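Local coordinates for protein CyaB (Pseudomonas aeruginosa, PDB 3R5G) that probably makes cyclic AMP from ATP as a membrane-bound adenylyl cyclase, here represented by its class III-type catalytic domain, at residues Thr5-Leu10 / Thr116-Val121; Leu10-Ser15 / Arg137-Ala142; Asn41-Ile46 / Ile86-His91. All blocks are in the same frame, centred on the assembly; numbering follows the deposited sequence.

In the fold
Strand 6-18 opens the chain and serves two contacts in succession. Its first residues pair with 116-121 in contact 1, closing a loop of 105 residues; its next ones, sharing Leu-10, receive helix 137-148 in contact 2. Because the segments alternate along the chain, these two contacts cross, and they touch through Thr-11 with Thr-116 and Cys-119 with Val-139. Contact 3, helix 29-50 against helix 74-100, is nested inside both loops. Its centre lies about 24 Å from that of contact 1, on the opposite side of the chain's centre, yet it meets contact 2 where Phe-13 packs on Met-88. Sheet and helices are thereby joined, and all three contacts also touch the second subunit.

Contact 1: Thr5-Leu10 / Thr116-Val121; sequences TQRKKL and TGYCTV
Strands 6-10 and 118-121 run antiparallel, their short axes at 135° and 4.3 Å apart at closest approach. Hydrogen-bonded pairs Gln-6/Val-121, Lys-8/Cys-119 and Leu-10/Gly-117 alternate with non-hydrogen-bonded pairs Arg-7/Thr-120 and Lys-9/Tyr-118. Six backbone bonds result, the shortest from Val-121 N to Gln-6 O at 2.7 Å and nearly along the C=O axis. The bond from Leu-10 N to Gly-117 O is almost straight at hydrogen, but its donor stands above the carbonyl plane, beside the corner that the chain turns at Gly-117.

On the face bearing Arg-7, Lys-9 and Tyr-118, the phenol ring lies across the neighbouring strand. Lys-9 CB sits over one ring face in a CH-pi contact, 4.1 Å from the centroid of the Tyr-118 ring. The lysine chain then bends at chi3 (-86°), and its CE lies 3.5 Å from Tyr-118 CE2. The Arg-7 guanidinium is turned almost parallel to the ring plane (7° apart), but it is Tyr-118 CB that lies over its face, 3.6 Å from Arg-7 CZ. A water accepts from Arg-7 NH2 and donates to Tyr-118 O, a link to the opposing backbone that is weak on the arginine side. Where the strand begins, the Thr-5 methyl CG2 meets Thr-120 CG2 at 3.3 Å, tighter than usual for methyl groups.

The other face is apolar at its centre: Leu-10 CD1 rests on Cys-119 CB at 3.7 Å and also reaches Val-121 CG2. Lys-8 sends its amine to a salt bridge with Asp-68. In this cyclase catalytic domain the paired strands belong to the mixed central sheet; strand 129-135 borders Thr-120, helix 137-148 packs on Cys-119, and Thr-5 hydrogen-bonds Thr-33 of the second subunit.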
loop_
_atom_site.group_PDB
_atom_site.type_symbol
_atom_site.label_atom_id
_atom_site.label_comp_id
_atom_site.label_asym_id
_atom_site.label_seq_id
_atom_site.Cartn_x
_atom_site.Cartn_y
_atom_site.Cartn_z
ATOM N N THR A 5 6.605 18.000 11.121
ATOM C CA THR A 5 5.233 17.381 11.003
ATOM C C THR A 5 3.989 18.208 11.449
ATOM O O THR A 5 3.924 18.704 12.576
ATOM C CB THR A 5 5.249 16.017 11.795
ATOM O OG1 THR A 5 6.410 15.278 11.402
ATOM C CG2 THR A 5 3.964 15.212 11.510
ATOM N N GLN A 6 2.927 18.274 10.601
ATOM C CA GLN A 6 1.707 19.041 10.926
ATOM C C GLN A 6 0.411 18.281 10.671
ATOM O O GLN A 6 0.471 17.281 9.989
ATOM C CB GLN A 6 1.610 20.320 10.110
ATOM C CG GLN A 6 2.454 20.389 8.908
ATOM C CD GLN A 6 3.176 21.755 8.823
ATOM O OE1 GLN A 6 4.191 21.970 9.486
ATOM N NE2 GLN A 6 2.653 22.667 8.009
ATOM N N ARG A 7 -0.683 18.741 11.248
ATOM C CA ARG A 7 -2.038 18.168 11.019
ATOM C C ARG A 7 -2.728 19.148 10.119
ATOM O O ARG A 7 -2.810 20.311 10.467
ATOM C CB ARG A 7 -2.821 18.085 12.318
ATOM C CG ARG A 7 -4.026 17.184 12.226
ATOM C CD ARG A 7 -4.026 16.133 13.341
ATOM N NE ARG A 7 -5.310 15.438 13.373
ATOM C CZ ARG A 7 -6.479 16.070 13.445
ATOM N NH1 ARG A 7 -6.499 17.398 13.503
ATOM N NH2 ARG A 7 -7.634 15.378 13.458
ATOM N N LYS A 8 -3.216 18.703 8.946
ATOM C CA LYS A 8 -3.746 19.641 7.948
ATOM C C LYS A 8 -4.936 18.978 7.226
ATOM O O LYS A 8 -4.908 17.745 7.101
ATOM C CB LYS A 8 -2.673 19.957 6.923
ATOM C CG LYS A 8 -1.564 20.833 7.516
ATOM C CD LYS A 8 -0.394 20.849 6.507
ATOM C CE LYS A 8 -0.676 21.821 5.393
ATOM N NZ LYS A 8 0.594 22.639 5.228
ATOM N N LYS A 9 -5.877 19.797 6.754
ATOM C CA LYS A 9 -7.068 19.247 5.972
ATOM C C LYS A 9 -6.516 19.016 4.559
ATOM O O LYS A 9 -6.047 19.950 3.902
ATOM C CB LYS A 9 -8.161 20.265 5.946
ATOM C CG LYS A 9 -9.409 19.598 5.205
ATOM C CD LYS A 9 -10.592 20.465 5.411
ATOM C CE LYS A 9 -11.322 20.170 6.687
ATOM N NZ LYS A 9 -12.613 20.963 6.606
ATOM N N LEU A 10 -6.557 17.775 4.096
ATOM C CA LEU A 10 -6.115 17.383 2.779
ATOM C C LEU A 10 -7.246 16.664 2.057
ATOM O O LEU A 10 -8.097 16.090 2.690
ATOM C CB LEU A 10 -4.948 16.445 2.863
ATOM C CG LEU A 10 -3.745 16.842 3.719
ATOM C CD1 LEU A 10 -2.701 15.747 3.625
ATOM C CD2 LEU A 10 -3.165 18.085 3.185
ATOM N N THR A 116 -11.544 13.525 1.958
ATOM C CA THR A 116 -11.029 14.792 2.476
ATOM C C THR A 116 -11.176 14.784 3.990
ATOM O O THR A 116 -12.166 14.353 4.524
ATOM C CB THR A 116 -11.888 15.908 1.958
ATOM O OG1 THR A 116 -11.906 15.903 0.524
ATOM C CG2 THR A 116 -11.455 17.349 2.498
ATOM N N GLY A 117 -10.129 15.180 4.682
ATOM C CA GLY A 117 -10.178 15.297 6.169
ATOM C C GLY A 117 -8.785 15.596 6.686
ATOM O O GLY A 117 -7.817 15.769 5.916
ATOM N N TYR A 118 -8.718 15.775 8.029
ATOM C CA TYR A 118 -7.423 16.107 8.629
ATOM C C TYR A 118 -6.509 14.972 8.672
ATOM O O TYR A 118 -6.844 13.865 9.099
ATOM C CB TYR A 118 -7.704 16.656 10.081
ATOM C CG TYR A 118 -8.259 18.069 9.994
ATOM C CD1 TYR A 118 -7.400 19.217 9.906
ATOM C CD2 TYR A 118 -9.613 18.321 10.010
ATOM C CE1 TYR A 118 -7.913 20.533 9.772
ATOM C CE2 TYR A 118 -10.089 19.619 9.934
ATOM C CZ TYR A 118 -9.243 20.703 9.798
ATOM O OH TYR A 118 -9.778 22.004 9.707
ATOM N N CYS A 119 -5.274 15.211 8.211
ATOM C CA CYS A 119 -4.227 14.207 8.106
ATOM C C CYS A 119 -2.944 14.708 8.739
ATOM O O CYS A 119 -2.802 15.880 8.868
ATOM C CB CYS A 119 -3.886 13.926 6.618
ATOM S SG CYS A 119 -5.279 13.246 5.666
ATOM N N THR A 120 -2.054 13.814 9.122
ATOM C CA THR A 120 -0.717 14.224 9.647
ATOM C C THR A 120 0.274 14.113 8.518
ATOM O O THR A 120 0.437 13.045 7.849
ATOM C CB THR A 120 -0.301 13.313 10.802
ATOM O OG1 THR A 120 -1.314 13.331 11.809
ATOM C CG2 THR A 120 1.101 13.671 11.304
ATOM N N VAL A 121 1.025 15.203 8.284
ATOM C CA VAL A 121 2.001 15.223 7.171
ATOM C C VAL A 121 3.405 15.516 7.677
ATOM O O VAL A 121 3.560 16.369 8.533
ATOM C CB VAL A 121 1.822 16.382 6.133
ATOM C CG1 VAL A 121 2.462 15.987 4.710
ATOM C CG2 VAL A 121 0.398 16.818 6.114
HETATM O O HOH W 1 -8.224 13.318 11.622
#

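Contact 2: Leu10-Ser15 / Arg137-Ala142; sequences LTVFFS and REVNLA
Leu-10 and Thr-11 lead strand 6-18 into the contact without themselves engaging the helix; the Thr-11 hydroxyl is instead hydrogen-bonded to that of Thr-116. The first residue to meet helix 137-148 is Val-12, whose CB is directed toward it. With CG1 anti to the backbone N (chi1 178°), this branch meets the Ala-142 methyl, CG1 to CB 3.8 Å, and more loosely approaches Val-139 CG1. The same Ala-142 CB also lies 3.5 Å from Val-12 O, so the small side chain rests against both the backbone and a branch of this valine. No hydrogen bond crosses between the segments.

Phe-13 points the other way, onto helix 74-100, where it touches Met-84 and Met-88. Helices thus lie on both sides of this strand of the sheet, an alpha-beta layering in keeping with the nucleotide cyclase catalytic fold. The short helix segment runs at 35° to the strand direction, with the axes 7.9 Å apart at closest approach, consistent with the small alanine side chain at the interface.

Phe-14 returns to the side of the helix. Its CG is anti to the carbonyl carbon (chi1 -74°), which swings the ring alongside helix residues 139-142. Ala-142 CB comes to the ring edge, nearly in its plane, 3.6 Å from Phe-14 CD1. Farther out, Phe-14 CZ meets Val-139 CG1 at 4.0 Å, the two side chains crossing at about a right angle, while Phe-14 CE1 comes within 3.5 Å of Val-139 O. The ring thus touches the helix at Val-139 and at Ala-142, three residues on, and Met-63 of strand 61-66 also touches Phe-14. On the helix, Asn-140 points away from this packing and hydrogen-bonds Thr-21 of the second subunit.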
loop_
_atom_site.group_PDB
_atom_site.type_symbol
_atom_site.label_atom_id
_atom_site.label_comp_id
_atom_site.label_asym_id
_atom_site.label_seq_id
_atom_site.Cartn_x
_atom_site.Cartn_y
_atom_site.Cartn_z
ATOM N N LEU A 10 -6.557 17.775 4.096
ATOM C CA LEU A 10 -6.115 17.383 2.779
ATOM C C LEU A 10 -7.246 16.664 2.057
ATOM O O LEU A 10 -8.097 16.090 2.690
ATOM C CB LEU A 10 -4.948 16.445 2.863
ATOM C CG LEU A 10 -3.745 16.842 3.719
ATOM C CD1 LEU A 10 -2.701 15.747 3.625
ATOM C CD2 LEU A 10 -3.165 18.085 3.185
ATOM N N THR A 11 -7.186 16.697 0.717
ATOM C CA THR A 11 -7.935 15.698 -0.102
ATOM C C THR A 11 -6.894 14.705 -0.558
ATOM O O THR A 11 -5.849 15.048 -1.161
ATOM C CB THR A 11 -8.738 16.383 -1.199
ATOM O OG1 THR A 11 -9.757 17.191 -0.626
ATOM C CG2 THR A 11 -9.480 15.275 -2.080
ATOM N N VAL A 12 -7.204 13.444 -0.343
ATOM C CA VAL A 12 -6.302 12.323 -0.601
ATOM C C VAL A 12 -6.872 11.378 -1.648
ATOM O O VAL A 12 -8.081 11.073 -1.581
ATOM C CB VAL A 12 -6.011 11.460 0.698
ATOM C CG1 VAL A 12 -5.119 10.298 0.412
ATOM C CG2 VAL A 12 -5.510 12.397 1.834
ATOM N N PHE A 13 -6.081 11.021 -2.661
ATOM C CA PHE A 13 -6.519 10.274 -3.837
ATOM C C PHE A 13 -5.673 9.013 -3.917
ATOM O O PHE A 13 -4.422 9.060 -3.782
ATOM C CB PHE A 13 -6.194 11.194 -5.060
ATOM C CG PHE A 13 -6.275 10.484 -6.344
ATOM C CD1 PHE A 13 -7.460 10.616 -7.120
ATOM C CD2 PHE A 13 -5.218 9.670 -6.831
ATOM C CE1 PHE A 13 -7.538 9.990 -8.367
ATOM C CE2 PHE A 13 -5.329 8.999 -8.128
ATOM C CZ PHE A 13 -6.490 9.158 -8.890
ATOM N N PHE A 14 -6.358 7.870 -4.120
ATOM C CA PHE A 14 -5.713 6.658 -4.477
ATOM C C PHE A 14 -6.280 6.082 -5.722
ATOM O O PHE A 14 -7.508 6.144 -5.916
ATOM C CB PHE A 14 -5.888 5.539 -3.378
ATOM C CG PHE A 14 -5.050 5.747 -2.130
ATOM C CD1 PHE A 14 -5.469 6.558 -1.145
ATOM C CD2 PHE A 14 -3.776 5.145 -2.022
ATOM C CE1 PHE A 14 -4.738 6.694 0.045
ATOM C CE2 PHE A 14 -2.979 5.397 -0.892
ATOM C CZ PHE A 14 -3.508 6.111 0.177
ATOM N N SER A 15 -5.462 5.454 -6.524
ATOM C CA SER A 15 -5.998 4.719 -7.687
ATOM C C SER A 15 -5.242 3.456 -7.939
ATOM O O SER A 15 -4.113 3.303 -7.498
ATOM C CB SER A 15 -5.946 5.561 -8.934
ATOM O OG SER A 15 -4.560 5.849 -9.322
ATOM N N ARG A 137 -6.261 8.175 9.874
ATOM C CA ARG A 137 -7.539 7.544 9.493
ATOM C C ARG A 137 -8.119 8.022 8.166
ATOM O O ARG A 137 -8.715 7.233 7.435
ATOM C CB ARG A 137 -8.533 7.716 10.646
ATOM C CG ARG A 137 -9.858 7.082 10.533
ATOM C CD ARG A 137 -10.605 7.304 11.919
ATOM N NE ARG A 137 -11.134 8.657 12.141
ATOM C CZ ARG A 137 -12.352 8.916 12.659
ATOM N NH1 ARG A 137 -13.188 7.917 12.983
ATOM N NH2 ARG A 137 -12.763 10.178 12.840
ATOM N N GLU A 138 -7.958 9.307 7.867
ATOM C CA GLU A 138 -8.546 9.915 6.679
ATOM C C GLU A 138 -7.758 9.505 5.454
ATOM O O GLU A 138 -8.308 9.337 4.349
ATOM C CB GLU A 138 -8.554 11.432 6.835
ATOM C CG GLU A 138 -9.443 11.977 8.002
ATOM C CD GLU A 138 -10.920 11.779 7.910
ATOM O OE1 GLU A 138 -11.468 11.313 6.950
ATOM O OE2 GLU A 138 -11.585 12.060 8.945
ATOM N N VAL A 139 -6.460 9.224 5.624
ATOM C CA VAL A 139 -5.717 8.639 4.556
ATOM C C VAL A 139 -6.182 7.173 4.293
ATOM O O VAL A 139 -6.391 6.752 3.144
ATOM C CB VAL A 139 -4.185 8.616 4.854
ATOM C CG1 VAL A 139 -3.420 8.020 3.715
ATOM C CG2 VAL A 139 -3.673 9.967 5.256
ATOM N N ASN A 140 -6.366 6.410 5.361
ATOM C CA ASN A 140 -6.782 5.046 5.196
ATOM C C ASN A 140 -8.192 5.007 4.595
ATOM O O ASN A 140 -8.418 4.094 3.792
ATOM C CB ASN A 140 -6.888 4.388 6.573
ATOM C CG ASN A 140 -5.538 4.188 7.200
ATOM O OD1 ASN A 140 -4.487 4.486 6.574
ATOM N ND2 ASN A 140 -5.540 3.694 8.410
ATOM N N LEU A 141 -9.024 5.994 4.886
ATOM C CA LEU A 141 -10.449 5.972 4.325
ATOM C C LEU A 141 -10.387 6.142 2.798
ATOM O O LEU A 141 -11.048 5.482 2.057
ATOM C CB LEU A 141 -11.355 6.951 5.019
ATOM C CG LEU A 141 -12.784 7.017 4.414
ATOM C CD1 LEU A 141 -13.476 5.646 4.520
ATOM C CD2 LEU A 141 -13.546 8.097 5.134
ATOM N N ALA A 142 -9.470 6.994 2.266
ATOM C CA ALA A 142 -9.304 7.091 0.800
ATOM C C ALA A 142 -8.888 5.775 0.183
ATOM O O ALA A 142 -9.383 5.407 -0.853
ATOM C CB ALA A 142 -8.310 8.191 0.373
#

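Contact 3: Asn41-Ile46 / Ile86-His91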
loop_
_atom_site.group_PDB
_atom_site.type_symbol
_atom_site.label_atom_id
_atom_site.label_comp_id
_atom_site.label_asym_id
_atom_site.label_seq_id
_atom_site.Cartn_x
_atom_site.Cartn_y
_atom_site.Cartn_z
ATOM N N ASN A 41 4.101 7.453 -15.762
ATOM C CA ASN A 41 4.601 8.736 -16.228
ATOM C C ASN A 41 3.414 9.633 -16.685
ATOM O O ASN A 41 3.371 10.780 -16.326
ATOM C CB ASN A 41 5.535 8.516 -17.437
ATOM C CG ASN A 41 6.448 9.681 -17.644
ATOM O OD1 ASN A 41 7.110 10.174 -16.731
ATOM N ND2 ASN A 41 6.384 10.231 -18.853
ATOM N N GLU A 42 2.451 8.987 -17.366
ATOM C CA GLU A 42 1.263 9.783 -17.840
ATOM C C GLU A 42 0.426 10.246 -16.687
ATOM O O GLU A 42 0.048 11.401 -16.631
ATOM C CB GLU A 42 0.364 9.028 -18.791
ATOM C CG GLU A 42 1.068 8.720 -20.157
ATOM C CD GLU A 42 1.324 10.019 -20.921
ATOM O OE1 GLU A 42 0.336 10.696 -21.273
ATOM O OE2 GLU A 42 2.502 10.422 -21.112
ATOM N N MET A 43 0.266 9.349 -15.689
ATOM C CA MET A 43 -0.474 9.796 -14.477
ATOM C C MET A 43 0.229 10.884 -13.713
ATOM O O MET A 43 -0.382 11.814 -13.205
ATOM C CB MET A 43 -0.757 8.624 -13.537
ATOM C CG MET A 43 -1.648 7.595 -14.095
ATOM S SD MET A 43 -3.256 8.169 -14.652
ATOM C CE MET A 43 -3.045 8.190 -16.440
ATOM N N SER A 44 1.570 10.801 -13.594
ATOM C CA SER A 44 2.333 11.826 -12.983
ATOM C C SER A 44 2.158 13.210 -13.657
ATOM O O SER A 44 2.003 14.215 -12.961
ATOM C CB SER A 44 3.805 11.371 -12.992
ATOM O OG SER A 44 4.562 12.457 -12.544
ATOM N N LYS A 45 2.171 13.245 -14.983
ATOM C CA LYS A 45 1.960 14.469 -15.662
ATOM C C LYS A 45 0.574 15.089 -15.377
ATOM O O LYS A 45 0.469 16.261 -15.183
ATOM C CB LYS A 45 2.045 14.228 -17.167
ATOM C CG LYS A 45 3.496 13.862 -17.618
ATOM C CD LYS A 45 3.563 13.906 -19.090
ATOM C CE LYS A 45 5.045 13.825 -19.465
ATOM N NZ LYS A 45 5.371 13.004 -20.666
ATOM N N ILE A 46 -0.467 14.229 -15.344
ATOM C CA ILE A 46 -1.776 14.766 -14.976
ATOM C C ILE A 46 -1.880 15.289 -13.527
ATOM O O ILE A 46 -2.398 16.366 -13.307
ATOM C CB ILE A 46 -2.881 13.698 -15.243
ATOM C CG1 ILE A 46 -2.850 13.264 -16.700
ATOM C CG2 ILE A 46 -4.277 14.269 -14.835
ATOM C CD1 ILE A 46 -3.741 12.132 -17.124
ATOM N N ILE A 86 -11.110 12.681 -12.825
ATOM C CA ILE A 86 -11.922 12.686 -14.042
ATOM C C ILE A 86 -11.011 12.647 -15.284
ATOM O O ILE A 86 -11.213 11.875 -16.241
ATOM C CB ILE A 86 -12.868 13.820 -14.087
ATOM C CG1 ILE A 86 -14.011 13.597 -13.045
ATOM C CG2 ILE A 86 -13.420 14.067 -15.531
ATOM C CD1 ILE A 86 -14.804 14.881 -12.730
ATOM N N ALA A 87 -9.973 13.521 -15.210
ATOM C CA ALA A 87 -9.056 13.580 -16.284
ATOM C C ALA A 87 -8.255 12.331 -16.504
ATOM O O ALA A 87 -7.943 11.946 -17.661
ATOM C CB ALA A 87 -8.115 14.811 -16.033
ATOM N N MET A 88 -7.811 11.640 -15.441
ATOM C CA MET A 88 -7.100 10.399 -15.549
ATOM C C MET A 88 -7.989 9.338 -16.155
ATOM O O MET A 88 -7.493 8.546 -16.962
ATOM C CB MET A 88 -6.603 9.957 -14.167
ATOM C CG MET A 88 -5.499 10.874 -13.604
ATOM S SD MET A 88 -5.120 10.372 -11.918
ATOM C CE MET A 88 -3.516 11.174 -11.722
ATOM N N ARG A 89 -9.249 9.291 -15.734
ATOM C CA ARG A 89 -10.160 8.261 -16.294
ATOM C C ARG A 89 -10.339 8.521 -17.793
ATOM O O ARG A 89 -10.392 7.503 -18.581
ATOM C CB ARG A 89 -11.465 8.351 -15.511
ATOM C CG ARG A 89 -12.503 7.371 -16.030
ATOM C CD ARG A 89 -13.664 7.144 -15.078
ATOM N NE ARG A 89 -14.396 8.402 -14.948
ATOM C CZ ARG A 89 -15.406 8.583 -14.049
ATOM N NH1 ARG A 89 -15.740 7.518 -13.265
ATOM N NH2 ARG A 89 -16.064 9.715 -13.946
ATOM N N LYS A 90 -10.419 9.805 -18.219
ATOM C CA LYS A 90 -10.516 10.071 -19.666
ATOM C C LYS A 90 -9.241 9.667 -20.348
ATOM O O LYS A 90 -9.280 9.102 -21.452
ATOM C CB LYS A 90 -10.799 11.534 -19.954
ATOM C CG LYS A 90 -12.131 12.053 -19.574
ATOM C CD LYS A 90 -12.246 13.519 -19.803
ATOM C CE LYS A 90 -13.619 14.011 -19.326
ATOM N NZ LYS A 90 -13.757 15.463 -19.319
ATOM N N HIS A 91 -8.092 9.902 -19.748
ATOM C CA HIS A 91 -6.849 9.599 -20.447
ATOM C C HIS A 91 -6.630 8.106 -20.533
ATOM O O HIS A 91 -5.987 7.572 -21.447
ATOM C CB HIS A 91 -5.690 10.273 -19.726
ATOM C CG HIS A 91 -4.462 10.309 -20.553
ATOM N ND1 HIS A 91 -4.384 11.037 -21.718
ATOM C CD2 HIS A 91 -3.239 9.778 -20.324
ATOM C CE1 HIS A 91 -3.162 10.894 -22.215
ATOM N NE2 HIS A 91 -2.443 10.151 -21.379
#
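One hydrogen bond crosses between the two segments: His-91 NE2 donates to Glu-42 OE1 over 2.8 Å. It is distinctly bent, with 140° at the hydrogen, and meets the anti lone pair of the carboxylate oxygen from a position tilted out of the imidazole plane. Glu-42 CG, anti to the carbonyl carbon, lies in plane at the ring edge, and the bend at chi2 (-67°) directs the carboxylate to NE2, whereas His-91 has CG anti to its own backbone N and thus reaches across to the neighbouring helix. Glu-42 OE2 also faces Lys-45 NZ one turn away, in a long salt bridge; with His-91 on the other oxygen, the carboxylate is flanked by two basic groups, which may favour its charged form.

Helices 29-50 and 74-100 pack roughly antiparallel, their short segments at 147° with 10.3 Å between axes, as a helical pair of the cyclase catalytic domain. Strand 109-116 touches this pair at Met-88.

The apolar contacts centre on two methionines and an isoleucine. The chi2 bend of Met-43 brings SD to 3.7 Å from Met-88 CG, and the chi3 bend turns its CE to the imidazole edge, 4.2 Å from His-91 CD2. The extended Met-88 chain carries CE to 3.5 Å from Met-43 O. The Ile-46 and Met-88 side chains run past each other in opposite directions, with Ile-46 CG2 3.8 Å from Met-88 CG and also touching Ala-87 CB. The other arm of Ile-46 brings CD1 to 3.7 Å from His-91 CB, and Leu-95 of helix 74-100 touches both Glu-42 and Met-43.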